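Local coordinates for fiber protein (Snake adenovirus 1, PDB 4UMI) that probably attaches the virion to a host-cell receptor, forming the trimeric spike that projects from each vertex of the capsid, at residues Ser98-Glu110 with Phe119-Phe131. Residues are numbered along the deposited sequence; the frame is centred on the assembly and turned at random.
Sequences SPPSKTSLDIAEE and FAFQAREEELGAF
Pro99 lies just before the first strand of the antiparallel hairpin 101-112/118-128 in the fibre head, at the end away from its connecting loop, with its CB against Gly129 CA. Gly129, in the type II' turn that leads into strand 131-140, gives its N-H to Pro100 O. Lys102 exchanges two backbone bonds with Glu127, and the two side chains run side by side; Lys102 CE is 3.3 Å from Glu127 OE1, but Lys102 NZ stays 4.3 Å from that oxygen, beyond a salt bridge.

A classic beta bulge follows, in which Ser104 N and, weakly, Leu105 N (3.4 Å) share Glu125 O. With chi1 at 50°, Ser104 OG sits between its own N and carbonyl carbon and donates to Glu125 OE2 (2.6 Å) on the anti side, 29° out of the carboxylate plane; Glu125 OE1 bridges to Arg134. Leu105 packs on Phe159 of helix 154-161.

Asp106, Gln122 and Arg124 occupy the other face, at the trimer interface, where Gln122 and Arg124 both reach Glu126 OE1 of the second subunit and Gln122 OE1 accepts from its Lys133 NZ. The Asp106 carboxylate stands steeply to the Arg124 guanidinium in a long salt bridge from Asp106 OD2 to Arg124 NE (3.5 Å). Asp106 OD1 accepts from Gln122 NE2 (2.8 Å) through its syn lone pair, the carboxylate and amide planes 10° apart. Back on the Leu105 face, Ile107 CG1 rests 3.8 Å from Ala123 CB.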
loop_
_atom_site.group_PDB
_atom_site.type_symbol
_atom_site.label_atom_id
_atom_site.label_comp_id
_atom_site.label_asym_id
_atom_site.label_seq_id
_atom_site.Cartn_x
_atom_site.Cartn_y
_atom_site.Cartn_z
ATOM N N SER A 98 -1.523 -22.352 0.894
ATOM C CA SER A 98 -2.428 -21.261 0.586
ATOM C C SER A 98 -3.709 -21.806 0.002
ATOM O O SER A 98 -3.709 -22.788 -0.735
ATOM C CB SER A 98 -1.834 -20.283 -0.419
ATOM O OG SER A 98 -0.678 -19.674 0.111
ATOM N N PRO A 99 -4.824 -21.123 0.262
ATOM C CA PRO A 99 -6.046 -21.403 -0.474
ATOM C C PRO A 99 -5.914 -20.905 -1.905
ATOM O O PRO A 99 -4.968 -20.180 -2.258
ATOM C CB PRO A 99 -7.067 -20.546 0.240
ATOM C CG PRO A 99 -6.287 -19.337 0.681
ATOM C CD PRO A 99 -4.954 -19.909 1.106
ATOM N N PRO A 100 -6.865 -21.267 -2.775
ATOM C CA PRO A 100 -6.810 -20.740 -4.118
ATOM C C PRO A 100 -7.099 -19.230 -4.109
ATOM O O PRO A 100 -7.818 -18.727 -3.218
ATOM C CB PRO A 100 -7.915 -21.505 -4.839
ATOM C CG PRO A 100 -8.815 -21.948 -3.798
ATOM C CD PRO A 100 -8.001 -22.169 -2.567
ATOM N N SER A 101 -6.600 -18.492 -5.102
ATOM C CA SER A 101 -6.834 -17.055 -5.194
ATOM C C SER A 101 -6.961 -16.654 -6.645
ATOM O O SER A 101 -6.430 -17.337 -7.531
ATOM C CB SER A 101 -5.720 -16.305 -4.487
ATOM O OG SER A 101 -4.501 -16.539 -5.124
ATOM N N LYS A 102 -7.623 -15.530 -6.884
ATOM C CA LYS A 102 -7.641 -14.942 -8.198
ATOM C C LYS A 102 -7.959 -13.474 -8.076
ATOM O O LYS A 102 -8.514 -13.011 -7.061
ATOM C CB LYS A 102 -8.652 -15.594 -9.120
ATOM C CG LYS A 102 -10.094 -15.330 -8.771
ATOM C CD LYS A 102 -10.991 -16.105 -9.713
ATOM C CE LYS A 102 -12.448 -15.941 -9.374
ATOM N NZ LYS A 102 -13.306 -16.619 -10.377
ATOM N N THR A 103 -7.621 -12.724 -9.114
ATOM C CA THR A 103 -8.075 -11.341 -9.279
ATOM C C THR A 103 -9.347 -11.328 -10.090
ATOM O O THR A 103 -9.336 -11.775 -11.238
ATOM C CB THR A 103 -7.016 -10.516 -9.967
ATOM O OG1 THR A 103 -5.797 -10.599 -9.228
ATOM C CG2 THR A 103 -7.424 -9.060 -10.054
ATOM N N SER A 104 -10.459 -10.924 -9.482
ATOM C CA SER A 104 -11.767 -10.984 -10.108
ATOM C C SER A 104 -12.192 -9.659 -10.730
ATOM O O SER A 104 -13.124 -9.614 -11.517
ATOM C CB SER A 104 -12.799 -11.455 -9.099
ATOM O OG SER A 104 -12.691 -10.689 -7.929
ATOM N N LEU A 105 -11.477 -8.576 -10.424
ATOM C CA LEU A 105 -11.724 -7.257 -11.014
ATOM C C LEU A 105 -10.439 -6.454 -10.976
ATOM O O LEU A 105 -9.768 -6.435 -9.971
ATOM C CB LEU A 105 -12.756 -6.475 -10.193
ATOM C CG LEU A 105 -13.141 -5.085 -10.693
ATOM C CD1 LEU A 105 -13.981 -5.166 -11.956
ATOM C CD2 LEU A 105 -13.874 -4.305 -9.616
ATOM N N ASP A 106 -10.138 -5.750 -12.064
ATOM C CA ASP A 106 -9.054 -4.783 -12.054
ATOM C C ASP A 106 -9.315 -3.754 -13.124
ATOM O O ASP A 106 -9.175 -4.068 -14.298
ATOM C CB ASP A 106 -7.685 -5.469 -12.205
ATOM C CG ASP A 106 -6.535 -4.656 -11.636
ATOM O OD1 ASP A 106 -6.799 -3.594 -11.080
ATOM O OD2 ASP A 106 -5.373 -5.126 -11.684
ATOM N N ILE A 107 -9.779 -2.562 -12.714
ATOM C CA ILE A 107 -10.178 -1.506 -13.644
ATOM C C ILE A 107 -9.544 -0.185 -13.208
ATOM O O ILE A 107 -9.202 -0.005 -12.055
ATOM C CB ILE A 107 -11.731 -1.331 -13.707
ATOM C CG1 ILE A 107 -12.350 -0.935 -12.358
ATOM C CG2 ILE A 107 -12.404 -2.574 -14.258
ATOM C CD1 ILE A 107 -13.830 -0.577 -12.350
ATOM N N ALA A 108 -9.402 0.756 -14.111
ATOM C CA ALA A 108 -8.903 2.073 -13.817
ATOM C C ALA A 108 -9.658 3.100 -14.607
ATOM O O ALA A 108 -10.185 2.812 -15.690
ATOM C CB ALA A 108 -7.437 2.199 -14.101
ATOM N N GLU A 109 -9.693 4.332 -14.096
ATOM C CA GLU A 109 -10.499 5.388 -14.705
ATOM C C GLU A 109 -9.882 6.731 -14.333
ATOM O O GLU A 109 -9.406 6.903 -13.203
ATOM C CB GLU A 109 -11.901 5.255 -14.116
ATOM C CG GLU A 109 -12.972 6.111 -14.704
ATOM C CD GLU A 109 -14.307 5.646 -14.183
ATOM O OE1 GLU A 109 -14.542 4.399 -14.077
ATOM O OE2 GLU A 109 -15.126 6.529 -13.897
ATOM N N GLU A 110 -9.952 7.700 -15.233
ATOM C CA GLU A 110 -9.472 9.049 -14.997
ATOM C C GLU A 110 -10.678 9.945 -14.793
ATOM O O GLU A 110 -11.615 9.889 -15.587
ATOM C CB GLU A 110 -8.660 9.521 -16.199
ATOM C CG GLU A 110 -7.985 10.859 -15.997
ATOM C CD GLU A 110 -6.687 10.758 -15.249
ATOM O OE1 GLU A 110 -6.102 9.657 -15.202
ATOM O OE2 GLU A 110 -6.258 11.793 -14.698
ATOM N N PHE A 119 -7.640 13.048 -11.352
ATOM C CA PHE A 119 -7.282 11.874 -10.577
ATOM C C PHE A 119 -7.343 10.629 -11.435
ATOM O O PHE A 119 -8.190 10.540 -12.313
ATOM C CB PHE A 119 -8.242 11.633 -9.393
ATOM C CG PHE A 119 -7.844 12.326 -8.147
ATOM C CD1 PHE A 119 -8.067 13.668 -7.949
ATOM C CD2 PHE A 119 -7.296 11.595 -7.126
ATOM C CE1 PHE A 119 -7.703 14.259 -6.777
ATOM C CE2 PHE A 119 -6.926 12.177 -5.944
ATOM C CZ PHE A 119 -7.150 13.513 -5.765
ATOM N N ALA A 120 -6.485 9.652 -11.153
ATOM C CA ALA A 120 -6.668 8.304 -11.639
ATOM C C ALA A 120 -7.003 7.442 -10.462
ATOM O O ALA A 120 -6.371 7.515 -9.390
ATOM C CB ALA A 120 -5.427 7.812 -12.326
ATOM N N PHE A 121 -8.038 6.640 -10.632
ATOM C CA PHE A 121 -8.467 5.661 -9.649
ATOM C C PHE A 121 -8.323 4.263 -10.258
ATOM O O PHE A 121 -8.637 4.064 -11.426
ATOM C CB PHE A 121 -9.895 5.882 -9.231
ATOM C CG PHE A 121 -10.100 7.139 -8.438
ATOM C CD1 PHE A 121 -9.838 7.165 -7.087
ATOM C CD2 PHE A 121 -10.533 8.300 -9.031
ATOM C CE1 PHE A 121 -10.017 8.318 -6.354
ATOM C CE2 PHE A 121 -10.718 9.440 -8.305
ATOM C CZ PHE A 121 -10.419 9.451 -6.987
ATOM N N GLN A 122 -7.923 3.292 -9.454
ATOM C CA GLN A 122 -7.914 1.884 -9.818
ATOM C C GLN A 122 -8.721 1.130 -8.793
ATOM O O GLN A 122 -8.547 1.322 -7.586
ATOM C CB GLN A 122 -6.482 1.332 -9.939
ATOM C CG GLN A 122 -6.348 -0.176 -10.078
ATOM C CD GLN A 122 -4.937 -0.623 -9.943
ATOM O OE1 GLN A 122 -4.076 0.122 -9.442
ATOM N NE2 GLN A 122 -4.693 -1.866 -10.285
ATOM N N ALA A 123 -9.588 0.242 -9.270
ATOM C CA ALA A 123 -10.402 -0.595 -8.410
ATOM C C ALA A 123 -10.043 -2.056 -8.662
ATOM O O ALA A 123 -10.130 -2.529 -9.795
ATOM C CB ALA A 123 -11.882 -0.323 -8.665
ATOM N N ARG A 124 -9.643 -2.757 -7.612
ATOM C CA ARG A 124 -9.190 -4.128 -7.707
ATOM C C ARG A 124 -9.950 -4.995 -6.732
ATOM O O ARG A 124 -10.198 -4.579 -5.614
ATOM C CB ARG A 124 -7.673 -4.216 -7.541
ATOM C CG ARG A 124 -7.060 -5.566 -7.754
ATOM C CD ARG A 124 -5.605 -5.493 -7.285
ATOM N NE ARG A 124 -4.720 -4.850 -8.228
ATOM C CZ ARG A 124 -3.441 -4.548 -7.987
ATOM N NH1 ARG A 124 -2.896 -4.829 -6.793
ATOM N NH2 ARG A 124 -2.691 -3.951 -8.932
ATOM N N GLU A 125 -10.337 -6.199 -7.162
ATOM C CA GLU A 125 -10.900 -7.198 -6.269
ATOM C C GLU A 125 -10.051 -8.450 -6.367
ATOM O O GLU A 125 -9.783 -8.981 -7.453
ATOM C CB GLU A 125 -12.367 -7.491 -6.579
ATOM C CG GLU A 125 -12.932 -8.494 -5.603
ATOM C CD GLU A 125 -14.373 -8.830 -5.853
ATOM O OE1 GLU A 125 -15.250 -8.015 -5.556
ATOM O OE2 GLU A 125 -14.645 -9.938 -6.328
ATOM N N GLU A 126 -9.641 -8.945 -5.193
ATOM C CA GLU A 126 -8.939 -10.235 -5.074
ATOM C C GLU A 126 -9.851 -11.161 -4.278
ATOM O O GLU A 126 -10.480 -10.731 -3.307
ATOM C CB GLU A 126 -7.592 -10.113 -4.320
ATOM C CG GLU A 126 -6.841 -11.436 -4.323
ATOM C CD GLU A 126 -5.631 -11.557 -3.411
ATOM O OE1 GLU A 126 -5.152 -10.578 -2.840
ATOM O OE2 GLU A 126 -5.136 -12.694 -3.245
ATOM N N GLU A 127 -9.925 -12.421 -4.662
ATOM C CA GLU A 127 -10.588 -13.421 -3.873
ATOM C C GLU A 127 -9.533 -14.394 -3.422
ATOM O O GLU A 127 -8.711 -14.834 -4.223
ATOM C CB GLU A 127 -11.646 -14.105 -4.688
ATOM C CG GLU A 127 -12.795 -13.190 -5.091
ATOM C CD GLU A 127 -13.701 -13.790 -6.125
ATOM O OE1 GLU A 127 -13.579 -14.972 -6.438
ATOM O OE2 GLU A 127 -14.540 -13.052 -6.649
ATOM N N LEU A 128 -9.539 -14.782 -2.154
ATOM C CA LEU A 128 -8.547 -15.767 -1.665
ATOM C C LEU A 128 -9.263 -16.607 -0.636
ATOM O O LEU A 128 -9.699 -16.103 0.428
ATOM C CB LEU A 128 -7.270 -15.137 -1.103
ATOM C CG LEU A 128 -7.268 -14.199 0.066
ATOM C CD1 LEU A 128 -5.839 -14.114 0.630
ATOM C CD2 LEU A 128 -7.724 -12.838 -0.417
ATOM N N GLY A 129 -9.422 -17.887 -0.921
ATOM C CA GLY A 129 -10.162 -18.727 -0.014
ATOM C C GLY A 129 -11.543 -18.190 0.239
ATOM O O GLY A 129 -12.282 -17.897 -0.702
ATOM N N ALA A 130 -11.890 -18.080 1.512
ATOM C CA ALA A 130 -13.168 -17.558 1.943
ATOM C C ALA A 130 -13.291 -16.031 1.785
ATOM O O ALA A 130 -14.382 -15.488 1.975
ATOM C CB ALA A 130 -13.404 -17.923 3.402
ATOM N N PHE A 131 -12.190 -15.334 1.534
ATOM C CA PHE A 131 -12.120 -13.884 1.654
ATOM C C PHE A 131 -12.196 -13.181 0.329
ATOM O O PHE A 131 -11.718 -13.673 -0.701
ATOM C CB PHE A 131 -10.869 -13.474 2.399
ATOM C CG PHE A 131 -10.903 -13.797 3.856
ATOM C CD1 PHE A 131 -10.602 -15.060 4.293
ATOM C CD2 PHE A 131 -11.191 -12.836 4.805
ATOM C CE1 PHE A 131 -10.590 -15.379 5.636
ATOM C CE2 PHE A 131 -11.202 -13.139 6.147
ATOM C CZ PHE A 131 -10.889 -14.410 6.561
#